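Local coordinates for protein PspGI restriction endonuclease (Pyrococcus sp. GI-H, PDB 3BM3) that probably cleaves DNA at a specific sequence as a type II restriction endonuclease, and is caught here in complex with its substrate DNA, at residues R39-D44 with I50-I55; K242-R245 with D251-I254. The protein carries 2 engineered substitutions. One frame throughout, in Å; residues are numbered along the deposited sequence. Where two conformers were deposited one is given.

Contact 1 (R39-D44 with I50-I55); sequences RLFEKD and ITPSRI
Ile-50 turns its CG1 beside its own backbone N (chi1 -61°) and extends from there (chi2 162°), which carries CD1 to Arg-39 CB at 3.4 Å in the conformer given. The same first torsion leaves CG2 for Leu-40, whose CD1 lies 4.1 Å away. Leu-40 CD1 also meets Ile-55 CD1 at 3.5 Å, reaching the first turn of helix 52-80. Phe-41 approaches that helix start at about a right angle to Pro-52, its CE1 set 3.4 Å from Pro-52 CD. Residues 39-42 form a type II beta turn, and Ile-50 grips its far end through backbone bonds in both directions: Phe-41 N to Ile-50 O at 2.6 Å, and Ile-50 N to Glu-42 O at 2.8 Å, nearly straight at 178°. Next along the chain, Thr-51 is the N-cap, its OG1 accepting from Arg-54 N at 3.0 Å. Asp-44 lays its CB against Ile-50 CG1, while its OD1 turns to Ser-46 in the connecting loop. Phe-115 and Leu-111 of helix 85-115 continue the apolar surroundings. With an alanine in place of Ile-50, the side chains of Arg-39, Leu-40 and Asp-44 would probably face a gap where CG2 and the CG1-CD1 arm now pack. The chemistry is thus divided: main-chain bonds fix the loop at Ile-50, and apolar carbons, not charges, seat it on the capped start of the helix.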
ATOM      1  N   ARG C  39     -30.861  -9.633  15.292  0.50 21.02           N
ATOM      2  CA  ARG C  39     -31.073  -8.636  16.329  0.50 21.31           C
ATOM      3  C   ARG C  39     -30.368  -7.312  16.000  0.50 20.64           C
ATOM      4  O   ARG C  39     -30.135  -6.492  16.880  0.50 20.33           O
ATOM      5  CB  ARG C  39     -30.561  -9.194  17.651  0.50 21.84           C
ATOM      6  CG  ARG C  39     -31.338 -10.432  18.130  0.50 23.87           C
ATOM      7  CD  ARG C  39     -31.294 -10.585  19.644  0.50 26.71           C
ATOM      8  NE  ARG C  39     -31.595  -9.324  20.326  0.50 28.50           N
ATOM      9  CZ  ARG C  39     -32.796  -8.749  20.375  0.50 29.99           C
ATOM     10  NH1 ARG C  39     -33.855  -9.315  19.800  0.50 31.63           N
ATOM     11  NH2 ARG C  39     -32.948  -7.600  21.019  0.50 30.37           N
ATOM     12  N   LEU C  40     -30.050  -7.107  14.728  1.00 20.59           N
ATOM     13  CA  LEU C  40     -29.292  -5.924  14.289  1.00 20.69           C
ATOM     14  C   LEU C  40     -30.035  -4.640  14.699  1.00 20.96           C
ATOM     15  O   LEU C  40     -31.256  -4.535  14.502  1.00 20.27           O
ATOM     16  CB  LEU C  40     -29.107  -5.955  12.773  1.00 20.67           C
ATOM     17  CG  LEU C  40     -27.760  -5.614  12.118  1.00 23.23           C
ATOM     18  CD1 LEU C  40     -26.565  -5.509  13.025  1.00 19.68           C
ATOM     19  CD2 LEU C  40     -27.526  -6.573  10.954  1.00 20.95           C
ATOM     20  N   PHE C  41     -29.282  -3.724  15.308  1.00 20.76           N
ATOM     21  CA  PHE C  41     -29.737  -2.393  15.746  1.00 21.84           C
ATOM     22  C   PHE C  41     -30.643  -2.434  16.970  1.00 23.57           C
ATOM     23  O   PHE C  41     -31.226  -1.412  17.368  1.00 23.85           O
ATOM     24  CB  PHE C  41     -30.369  -1.622  14.594  1.00 20.82           C
ATOM     25  CG  PHE C  41     -29.456  -1.425  13.465  1.00 20.89           C
ATOM     26  CD1 PHE C  41     -28.268  -0.728  13.652  1.00 18.25           C
ATOM     27  CD2 PHE C  41     -29.753  -1.936  12.216  1.00 18.77           C
ATOM     28  CE1 PHE C  41     -27.416  -0.520  12.607  1.00 18.85           C
ATOM     29  CE2 PHE C  41     -28.889  -1.740  11.167  1.00 18.96           C
ATOM     30  CZ  PHE C  41     -27.719  -1.046  11.353  1.00 17.21           C
ATOM     31  N   GLU C  42     -30.718  -3.611  17.582  1.00 24.90           N
ATOM     32  CA  GLU C  42     -31.435  -3.801  18.819  1.00 26.73           C
ATOM     33  C   GLU C  42     -30.388  -3.952  19.923  1.00 28.04           C
ATOM     34  O   GLU C  42     -29.222  -4.230  19.654  1.00 26.08           O
ATOM     35  CB  GLU C  42     -32.363  -5.018  18.686  1.00 26.98           C
ATOM     36  CG  GLU C  42     -33.374  -4.840  17.531  1.00 28.04           C
ATOM     37  CD  GLU C  42     -34.146  -6.095  17.158  1.00 30.17           C
ATOM     38  OE1 GLU C  42     -34.219  -7.046  17.978  1.00 31.46           O
ATOM     39  OE2 GLU C  42     -34.698  -6.121  16.028  1.00 31.36           O
ATOM     40  N   LYS C  43     -30.787  -3.726  21.170  1.00 30.05           N
ATOM     41  CA  LYS C  43     -29.876  -3.915  22.301  1.00 32.38           C
ATOM     42  C   LYS C  43     -29.633  -5.402  22.550  1.00 33.64           C
ATOM     43  O   LYS C  43     -30.544  -6.213  22.396  1.00 34.47           O
ATOM     44  CB  LYS C  43     -30.432  -3.239  23.565  1.00 33.12           C
ATOM     45  CG  LYS C  43     -30.510  -1.708  23.460  1.00 34.79           C
ATOM     46  CD  LYS C  43     -30.381  -1.035  24.828  1.00 37.76           C
ATOM     47  CE  LYS C  43     -30.183   0.498  24.715  1.00 38.94           C
ATOM     48  NZ  LYS C  43     -28.916   0.862  24.010  1.00 38.92           N
ATOM     49  N   ASP C  44     -28.401  -5.755  22.911  1.00 35.07           N
ATOM     50  CA  ASP C  44     -28.079  -7.115  23.366  1.00 36.41           C
ATOM     51  C   ASP C  44     -28.323  -7.233  24.880  1.00 37.44           C
ATOM     52  O   ASP C  44     -28.703  -6.252  25.529  1.00 37.65           O
ATOM     53  CB  ASP C  44     -26.633  -7.516  23.001  1.00 36.28           C
ATOM     54  CG  ASP C  44     -25.565  -6.734  23.781  1.00 36.88           C
ATOM     55  OD1 ASP C  44     -25.899  -6.036  24.759  1.00 37.36           O
ATOM     56  OD2 ASP C  44     -24.373  -6.811  23.401  1.00 38.51           O
ATOM     57  N   ILE C  50     -26.544  -3.844  19.064  1.00 18.55           N
ATOM     58  CA  ILE C  50     -25.912  -4.734  18.094  1.00 16.46           C
ATOM     59  C   ILE C  50     -25.786  -3.993  16.785  1.00 15.75           C
ATOM     60  O   ILE C  50     -26.758  -3.762  16.085  1.00 16.76           O
ATOM     61  CB  ILE C  50     -26.735  -6.023  17.885  1.00 16.89           C
ATOM     62  CG1 ILE C  50     -26.827  -6.771  19.208  1.00 16.94           C
ATOM     63  CG2 ILE C  50     -26.079  -6.913  16.804  1.00 15.11           C
ATOM     64  CD1 ILE C  50     -27.934  -7.775  19.242  1.00 18.15           C
ATOM     65  N   THR C  51     -24.576  -3.572  16.485  1.00 13.05           N
ATOM     66  CA  THR C  51     -24.345  -2.827  15.258  1.00 12.34           C
ATOM     67  C   THR C  51     -23.538  -3.672  14.281  1.00 11.29           C
ATOM     68  O   THR C  51     -22.836  -4.600  14.694  1.00 11.56           O
ATOM     69  CB  THR C  51     -23.549  -1.588  15.538  1.00 11.11           C
ATOM     70  OG1 THR C  51     -22.255  -1.942  16.056  1.00 10.98           O
ATOM     71  CG2 THR C  51     -24.304  -0.676  16.518  1.00 12.94           C
ATOM     72  N   PRO C  52     -23.611  -3.329  12.977  1.00 12.16           N
ATOM     73  CA  PRO C  52     -22.744  -3.986  12.022  1.00 11.77           C
ATOM     74  C   PRO C  52     -21.279  -3.943  12.424  1.00 12.71           C
ATOM     75  O   PRO C  52     -20.571  -4.943  12.272  1.00 12.77           O
ATOM     76  CB  PRO C  52     -23.018  -3.204  10.740  1.00 12.62           C
ATOM     77  CG  PRO C  52     -24.459  -2.795  10.864  1.00 12.94           C
ATOM     78  CD  PRO C  52     -24.552  -2.405  12.306  1.00 12.39           C
ATOM     79  N   SER C  53     -20.807  -2.797  12.917  1.00 12.11           N
ATOM     80  CA  SER C  53     -19.385  -2.667  13.233  1.00 12.19           C
ATOM     81  C   SER C  53     -19.048  -3.630  14.384  1.00 12.09           C
ATOM     82  O   SER C  53     -18.025  -4.296  14.349  1.00 12.95           O
ATOM     83  CB  SER C  53     -19.021  -1.230  13.576  1.00 12.51           C
ATOM     84  OG  SER C  53     -17.613  -1.025  13.656  1.00 13.38           O
ATOM     85  N   ARG C  54     -19.906  -3.706  15.399  1.00 12.48           N
ATOM     86  CA  ARG C  54     -19.638  -4.622  16.494  1.00 13.32           C
ATOM     87  C   ARG C  54     -19.653  -6.080  16.065  1.00 12.68           C
ATOM     88  O   ARG C  54     -18.838  -6.854  16.518  1.00 13.68           O
ATOM     89  CB  ARG C  54     -20.597  -4.390  17.645  1.00 13.53           C
ATOM     90  CG  ARG C  54     -20.320  -3.094  18.310  1.00 15.10           C
ATOM     91  CD  ARG C  54     -21.266  -2.884  19.445  1.00 18.82           C
ATOM     92  NE  ARG C  54     -20.868  -1.729  20.250  1.00 23.33           N
ATOM     93  CZ  ARG C  54     -21.652  -0.701  20.579  1.00 26.13           C
ATOM     94  NH1 ARG C  54     -22.920  -0.638  20.178  1.00 26.99           N
ATOM     95  NH2 ARG C  54     -21.166   0.285  21.329  1.00 29.08           N
ATOM     96  N   ILE C  55     -20.588  -6.459  15.207  1.00 12.41           N
ATOM     97  CA  ILE C  55     -20.647  -7.816  14.723  1.00 13.33           C
ATOM     98  C   ILE C  55     -19.421  -8.090  13.900  1.00 12.84           C
ATOM     99  O   ILE C  55     -18.787  -9.158  14.021  1.00 14.15           O
ATOM    100  CB  ILE C  55     -21.891  -8.048  13.874  1.00 13.22           C
ATOM    101  CG1 ILE C  55     -23.127  -8.012  14.776  1.00 12.22           C
ATOM    102  CG2 ILE C  55     -21.832  -9.403  13.177  1.00 14.85           C
ATOM    103  CD1 ILE C  55     -24.443  -8.161  14.038  1.00 15.70           C
TER

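Contact 2 (K242-R245 with D251-I254); sequences KIRR and DDII
Arg-244 grips Asp-252 side-on in a two-bond salt bridge, NE giving to OD2 at 2.9 Å and NH2 to OD1 at 2.9 Å. The pair ties strand 243-245, an edge strand, within this chain, of a mixed sheet consistent with a PDDEXK-type nuclease core, to helix 249-259. Both carboxylate oxygens use their syn lone pairs, and the two flat groups are nearly coplanar, 18° apart. The NE bond is the straighter, at 166°, and OD2 lies almost in the guanidinium plane; OD1 is tilted from it by 17°. Bends at chi2 and chi3 fold the arginine so that this NE edge, rather than the pair of terminal nitrogens, faces the acid. Asp-252 OD2 has further partners on the adjacent strand 211-214, a salt bridge from Arg-211 NH2 and a hydrogen bond with Tyr-213 OH. Because Arg-211 NH2 comes close to Arg-244 NE, the shared carboxylate probably offsets the like charges. Farther out, Asp-252 and Ile-253 touch Trp-188 of strand 186-191, while Ile-243 packs among Leu-222, Ile-226, Ala-201 and Leu-205 of helices 216-227 and 198-206. The backbones stay well apart, with the CA atoms of Arg-244 and Asp-252 separated by 9.5 Å. Beside the bonded edge, Arg-244 CG passes 3.8 Å from Asp-252 OD2, the same oxygen that NE holds.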
ATOM      1  N   LYS C 242     -19.709  13.706   5.028  1.00 13.47           N
ATOM      2  CA  LYS C 242     -19.235  12.651   4.155  1.00 13.11           C
ATOM      3  C   LYS C 242     -18.422  11.604   4.915  1.00 12.63           C
ATOM      4  O   LYS C 242     -17.962  10.652   4.310  1.00 12.22           O
ATOM      5  CB  LYS C 242     -18.393  13.262   3.041  1.00 13.67           C
ATOM      6  CG  LYS C 242     -19.237  14.145   2.089  1.00 16.23           C
ATOM      7  CD  LYS C 242     -18.398  15.092   1.194  1.00 20.78           C
ATOM      8  CE  LYS C 242     -19.305  16.130   0.469  1.00 25.83           C
ATOM      9  NZ  LYS C 242     -19.833  17.291   1.302  1.00 27.05           N
ATOM     10  N   ILE C 243     -18.231  11.780   6.215  1.00 11.20           N
ATOM     11  CA  ILE C 243     -17.505  10.804   7.023  1.00 11.21           C
ATOM     12  C   ILE C 243     -18.551  10.105   7.847  1.00 11.49           C
ATOM     13  O   ILE C 243     -19.351  10.751   8.469  1.00 11.67           O
ATOM     14  CB  ILE C 243     -16.465  11.489   7.950  1.00 11.14           C
ATOM     15  CG1 ILE C 243     -15.386  12.163   7.104  1.00 12.13           C
ATOM     16  CG2 ILE C 243     -15.862  10.515   8.915  1.00 12.69           C
ATOM     17  CD1 ILE C 243     -14.544  13.191   7.926  1.00 11.88           C
ATOM     18  N   ARG C 244     -18.523   8.779   7.839  1.00 10.89           N
ATOM     19  CA  ARG C 244     -19.598   7.997   8.410  1.00 11.62           C
ATOM     20  C   ARG C 244     -19.022   6.845   9.205  1.00 11.84           C
ATOM     21  O   ARG C 244     -17.923   6.376   8.942  1.00 11.93           O
ATOM     22  CB  ARG C 244     -20.490   7.411   7.316  1.00 11.40           C
ATOM     23  CG  ARG C 244     -21.043   8.362   6.289  1.00 13.58           C
ATOM     24  CD  ARG C 244     -22.171   9.104   6.833  1.00 12.80           C
ATOM     25  NE  ARG C 244     -23.376   8.266   6.839  1.00 12.15           N
ATOM     26  CZ  ARG C 244     -24.426   8.488   7.622  1.00 13.42           C
ATOM     27  NH1 ARG C 244     -24.393   9.473   8.507  1.00 13.80           N
ATOM     28  NH2 ARG C 244     -25.475   7.708   7.548  1.00 14.26           N
ATOM     29  N   ARG C 245     -19.804   6.360  10.154  1.00 11.60           N
ATOM     30  CA  ARG C 245     -19.460   5.125  10.815  1.00 12.13           C
ATOM     31  C   ARG C 245     -19.653   3.967   9.855  1.00 11.14           C
ATOM     32  O   ARG C 245     -20.586   3.931   9.059  1.00 11.27           O
ATOM     33  CB  ARG C 245     -20.374   4.935  12.033  1.00 12.94           C
ATOM     34  CG  ARG C 245     -20.203   5.928  13.095  1.00 16.54           C
ATOM     35  CD  ARG C 245     -21.223   5.632  14.190  1.00 18.33           C
ATOM     36  NE  ARG C 245     -20.988   6.412  15.410  1.00 23.45           N
ATOM     37  CZ  ARG C 245     -21.456   7.645  15.633  1.00 26.74           C
ATOM     38  NH1 ARG C 245     -22.189   8.271  14.714  1.00 28.02           N
ATOM     39  NH2 ARG C 245     -21.192   8.261  16.786  1.00 28.06           N
ATOM     40  N   ASP C 251     -27.361   0.977   5.574  1.00 13.09           N
ATOM     41  CA  ASP C 251     -28.530   1.789   5.304  1.00 14.23           C
ATOM     42  C   ASP C 251     -28.213   2.835   4.235  1.00 13.63           C
ATOM     43  O   ASP C 251     -29.045   3.154   3.407  1.00 13.37           O
ATOM     44  CB  ASP C 251     -29.019   2.443   6.586  1.00 15.69           C
ATOM     45  CG  ASP C 251     -30.288   3.226   6.369  1.00 19.55           C
ATOM     46  OD1 ASP C 251     -31.224   2.597   5.866  1.00 22.17           O
ATOM     47  OD2 ASP C 251     -30.295   4.455   6.637  1.00 25.55           O
ATOM     48  N   ASP C 252     -26.983   3.360   4.223  1.00 12.59           N
ATOM     49  CA  ASP C 252     -26.588   4.333   3.197  1.00 12.72           C
ATOM     50  C   ASP C 252     -26.712   3.712   1.812  1.00 11.73           C
ATOM     51  O   ASP C 252     -27.156   4.352   0.858  1.00 11.92           O
ATOM     52  CB  ASP C 252     -25.163   4.797   3.425  1.00 11.88           C
ATOM     53  CG  ASP C 252     -25.008   5.758   4.589  1.00 13.72           C
ATOM     54  OD1 ASP C 252     -26.014   6.137   5.224  1.00 12.67           O
ATOM     55  OD2 ASP C 252     -23.845   6.167   4.842  1.00 14.54           O
ATOM     56  N   ILE C 253     -26.313   2.455   1.693  1.00 11.81           N
ATOM     57  CA  ILE C 253     -26.416   1.764   0.420  1.00 12.12           C
ATOM     58  C   ILE C 253     -27.895   1.593   0.066  1.00 12.47           C
ATOM     59  O   ILE C 253     -28.326   1.861  -1.053  1.00 13.30           O
ATOM     60  CB  ILE C 253     -25.762   0.389   0.471  1.00 12.44           C
ATOM     61  CG1 ILE C 253     -24.245   0.526   0.564  1.00 12.17           C
ATOM     62  CG2 ILE C 253     -26.116  -0.414  -0.772  1.00 12.31           C
ATOM     63  CD1 ILE C 253     -23.572  -0.776   1.064  1.00 12.05           C
ATOM     64  N   ILE C 254     -28.662   1.141   1.048  1.00 13.62           N
ATOM     65  CA  ILE C 254     -30.124   0.962   0.864  1.00 14.31           C
ATOM     66  C   ILE C 254     -30.743   2.273   0.369  1.00 15.15           C
ATOM     67  O   ILE C 254     -31.532   2.285  -0.581  1.00 15.62           O
ATOM     68  CB  ILE C 254     -30.800   0.504   2.167  1.00 15.10           C
ATOM     69  CG1 ILE C 254     -30.486  -0.989   2.412  1.00 15.99           C
ATOM     70  CG2 ILE C 254     -32.319   0.702   2.074  1.00 14.48           C
ATOM     71  CD1 ILE C 254     -30.716  -1.459   3.822  1.00 18.55           C
TER

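Neither contact is a true core contact. Contact 1 is partly buried, with Ile-50, Pro-52 and Ile-55 in the interior, whereas contact 2 lies at the surface and rests on two partly exposed side chains. Their elements are different: 39-44 with 50-55 joins a loop to the start of helix 52-80, while contact 2 joins a sheet edge to helix 249-259. Accordingly, the first relies on main-chain bonds and hydrocarbon packing, the second on paired charges spanning separated backbones. They follow in series along the chain, centres 16 Å apart without touching, yet residues of the segments in both touch helix 85-115, Phe-115 among its side chains.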